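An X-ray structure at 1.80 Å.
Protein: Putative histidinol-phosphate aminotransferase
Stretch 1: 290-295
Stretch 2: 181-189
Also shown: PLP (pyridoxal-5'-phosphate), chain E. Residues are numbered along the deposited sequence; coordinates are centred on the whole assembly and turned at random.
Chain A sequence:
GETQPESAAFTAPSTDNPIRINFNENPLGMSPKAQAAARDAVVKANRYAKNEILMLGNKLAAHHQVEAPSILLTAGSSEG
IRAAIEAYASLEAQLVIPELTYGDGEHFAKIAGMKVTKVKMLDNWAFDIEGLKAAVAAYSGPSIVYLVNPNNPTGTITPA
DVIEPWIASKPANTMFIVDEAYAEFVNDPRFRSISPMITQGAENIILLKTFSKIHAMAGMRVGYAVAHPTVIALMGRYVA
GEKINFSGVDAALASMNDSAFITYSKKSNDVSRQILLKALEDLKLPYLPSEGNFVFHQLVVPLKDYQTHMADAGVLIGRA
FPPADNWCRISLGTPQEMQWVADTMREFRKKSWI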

# COMPACT_ATOMS: atom_id res chain seq x y z
N SER A 290 17.27 24.51 -9.01
CA SER A 290 16.29 23.81 -8.20
C SER A 290 14.96 23.98 -8.90
O SER A 290 14.49 25.10 -9.07
CB SER A 290 16.22 24.45 -6.80
OG SER A 290 15.15 23.94 -6.04
N GLU A 291 14.40 22.87 -9.35
CA GLU A 291 13.11 22.88 -10.02
C GLU A 291 12.05 22.09 -9.23
O GLU A 291 10.88 22.04 -9.66
CB GLU A 291 13.25 22.29 -11.42
CG GLU A 291 14.17 23.09 -12.29
CD GLU A 291 13.68 24.51 -12.56
OE1 GLU A 291 12.46 24.76 -12.57
OE2 GLU A 291 14.54 25.40 -12.76
N GLY A 292 12.47 21.49 -8.12
CA GLY A 292 11.62 20.79 -7.17
C GLY A 292 11.46 21.60 -5.87
O GLY A 292 11.53 22.81 -5.89
N ASN A 293 11.28 20.90 -4.75
CA ASN A 293 11.12 21.54 -3.42
C ASN A 293 12.34 21.28 -2.52
O ASN A 293 12.22 21.07 -1.31
CB ASN A 293 9.77 21.13 -2.77
CG ASN A 293 9.66 19.63 -2.46
OD1 ASN A 293 10.49 18.84 -2.89
ND2 ASN A 293 8.63 19.26 -1.70
N PHE A 294 13.53 21.31 -3.14
CA PHE A 294 14.80 21.10 -2.44
C PHE A 294 15.96 21.67 -3.26
O PHE A 294 15.80 21.90 -4.46
CB PHE A 294 15.07 19.61 -2.19
CG PHE A 294 14.95 18.75 -3.46
CD1 PHE A 294 13.71 18.27 -3.86
CD2 PHE A 294 16.06 18.43 -4.20
CE1 PHE A 294 13.58 17.49 -5.00
CE2 PHE A 294 15.96 17.63 -5.34
CZ PHE A 294 14.71 17.18 -5.75
N VAL A 295 17.11 21.90 -2.62
CA VAL A 295 18.27 22.47 -3.29
C VAL A 295 19.47 21.59 -2.97
O VAL A 295 19.65 21.13 -1.80
CB VAL A 295 18.52 23.95 -2.85
CG1 VAL A 295 19.90 24.51 -3.41
CG2 VAL A 295 17.37 24.85 -3.22
N1 PLP E . 10.03 9.40 -6.66
C2 PLP E . 10.91 10.36 -6.21
C2A PLP E . 11.84 11.02 -7.20
C3 PLP E . 10.93 10.65 -4.85
O3 PLP E . 11.81 11.58 -4.39
C4 PLP E . 10.05 9.98 -3.97
C4A PLP E . 9.97 10.37 -2.51
O4A PLP E . 11.03 10.45 -1.92
C5 PLP E . 9.18 9.00 -4.45
C6 PLP E . 9.20 8.72 -5.81
C5A PLP E . 8.23 8.23 -3.55
O4P PLP E . 7.25 9.05 -2.87
P PLP E . 5.81 8.47 -2.51
O1P PLP E . 5.84 7.00 -2.23
O2P PLP E . 5.01 8.84 -3.73
O3P PLP E . 5.45 9.31 -1.30
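Stretch 2 181-189: AYAEFVNDP

A carboxylate can hold a loop in place by gathering consecutive backbone amides, and the meeting of 181-189 with 290-295 in this putative aminotransferase illustrates the principle. Glu291 folds its side chain back (chi1 and chi2 both m), so that although its CA-to-CB bond points sideways, the carboxylate reaches the second stretch. There Glu291 OE1 accepts two hydrogen bonds, from Asn187 N at 2.7 Å and from Asp188 N at 3.0 Å. The other oxygen faces a like charge, with Glu291 OE2 4.4 Å from Asp188 OD2; a water bridges the two, donating to Glu291 OE2 at 2.8 Å and to Asp188 OD2 at 2.7 Å. A second water donates to Ser290 O at 2.7 Å and accepts from Asn187 ND2 at 3.1 Å.

The backbone leading to this clasp is a short 3-10 segment, 183-185, flanked by loop; Phe185 N donates a hydrogen bond to Tyr182 O at 3.2 Å, and Val186 N one to Ala183 O at 3.1 Å. The chains run in opposite senses where they meet: Glu291 CA lies 4.5 Å from Val186 CA, and Gly292 CA 5.2 Å from Phe185 CA. No backbone-to-backbone hydrogen bond joins them. Glu291 O instead receives a CA-H...O contact from Val186 CA at 3.3 Å.

Farther along, packing takes over. Gly292 CA lies 3.9 Å from Phe185 CB and 4.1 Å from Tyr182 CB; a CB here would be crowded by Phe294 CE1 at 3.0 Å and tight against Tyr182 CB at 3.4 Å. Asn293 CB sits over the face of the Phe185 ring, 3.8 Å from Phe185 CZ, in a CH-pi contact. Phe294, which begins a strand, turns its edge to the face of Tyr182, with Phe294 CE1 3.8 Å from Tyr182 CZ and the ring planes at 74°. The Tyr182 ring thus links this packing to the cofactor, its OH hydrogen-bonded to PLP O3 at 2.5 Å.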

# COMPACT_ATOMS: atom_id res chain seq x y z
N ALA A 181 7.55 12.99 -9.87
CA ALA A 181 7.15 13.31 -8.49
C ALA A 181 7.11 14.81 -8.26
O ALA A 181 6.14 15.32 -7.71
CB ALA A 181 8.10 12.63 -7.48
N TYR A 182 8.15 15.54 -8.69
CA TYR A 182 8.28 16.97 -8.35
C TYR A 182 7.88 17.95 -9.46
O TYR A 182 8.21 19.14 -9.39
CB TYR A 182 9.71 17.28 -7.88
CG TYR A 182 10.16 16.41 -6.71
CD1 TYR A 182 9.81 16.70 -5.41
CD2 TYR A 182 10.94 15.30 -6.93
CE1 TYR A 182 10.20 15.86 -4.35
CE2 TYR A 182 11.36 14.48 -5.88
CZ TYR A 182 10.98 14.76 -4.60
OH TYR A 182 11.37 13.92 -3.56
N ALA A 183 7.18 17.46 -10.48
CA ALA A 183 7.06 18.21 -11.75
C ALA A 183 6.26 19.52 -11.62
O ALA A 183 6.57 20.48 -12.29
CB ALA A 183 6.47 17.34 -12.84
N GLU A 184 5.27 19.57 -10.73
CA GLU A 184 4.48 20.80 -10.60
C GLU A 184 5.22 22.02 -10.03
O GLU A 184 4.76 23.16 -10.17
CB GLU A 184 3.20 20.53 -9.80
CG GLU A 184 2.20 19.58 -10.50
CD GLU A 184 2.44 18.09 -10.26
OE1 GLU A 184 3.49 17.69 -9.71
OE2 GLU A 184 1.56 17.29 -10.64
N PHE A 185 6.37 21.81 -9.42
CA PHE A 185 7.20 22.90 -8.91
C PHE A 185 8.04 23.56 -10.00
O PHE A 185 8.64 24.61 -9.74
CB PHE A 185 8.15 22.35 -7.84
CG PHE A 185 7.47 21.87 -6.60
CD1 PHE A 185 6.87 22.76 -5.73
CD2 PHE A 185 7.49 20.54 -6.25
CE1 PHE A 185 6.26 22.32 -4.57
CE2 PHE A 185 6.89 20.08 -5.11
CZ PHE A 185 6.26 20.97 -4.25
N VAL A 186 8.13 22.94 -11.18
CA VAL A 186 9.13 23.32 -12.18
C VAL A 186 8.84 24.72 -12.76
O VAL A 186 7.68 25.06 -13.02
CB VAL A 186 9.24 22.29 -13.35
CG1 VAL A 186 10.09 22.88 -14.47
CG2 VAL A 186 9.85 20.90 -12.87
N ASN A 187 9.89 25.52 -12.91
CA ASN A 187 9.79 26.83 -13.60
C ASN A 187 10.46 26.81 -14.98
O ASN A 187 10.11 27.57 -15.84
CB ASN A 187 10.41 27.93 -12.72
CG ASN A 187 9.49 28.31 -11.56
OD1 ASN A 187 8.40 28.83 -11.78
ND2 ASN A 187 9.91 28.00 -10.33
N ASP A 188 11.42 25.92 -15.18
CA ASP A 188 12.19 25.89 -16.43
C ASP A 188 11.29 25.53 -17.63
O ASP A 188 10.70 24.45 -17.65
CB ASP A 188 13.31 24.86 -16.26
CG ASP A 188 14.40 24.96 -17.31
OD1 ASP A 188 14.08 25.27 -18.47
OD2 ASP A 188 15.58 24.68 -16.96
N PRO A 189 11.21 26.40 -18.66
CA PRO A 189 10.36 26.09 -19.82
C PRO A 189 10.91 25.00 -20.77
O PRO A 189 10.16 24.61 -21.66
CB PRO A 189 10.28 27.43 -20.56
CG PRO A 189 11.57 28.08 -20.24
CD PRO A 189 11.82 27.74 -18.80
O HOH W 1 12.78 26.87 -10.14
O HOH W 2 16.62 24.71 -14.44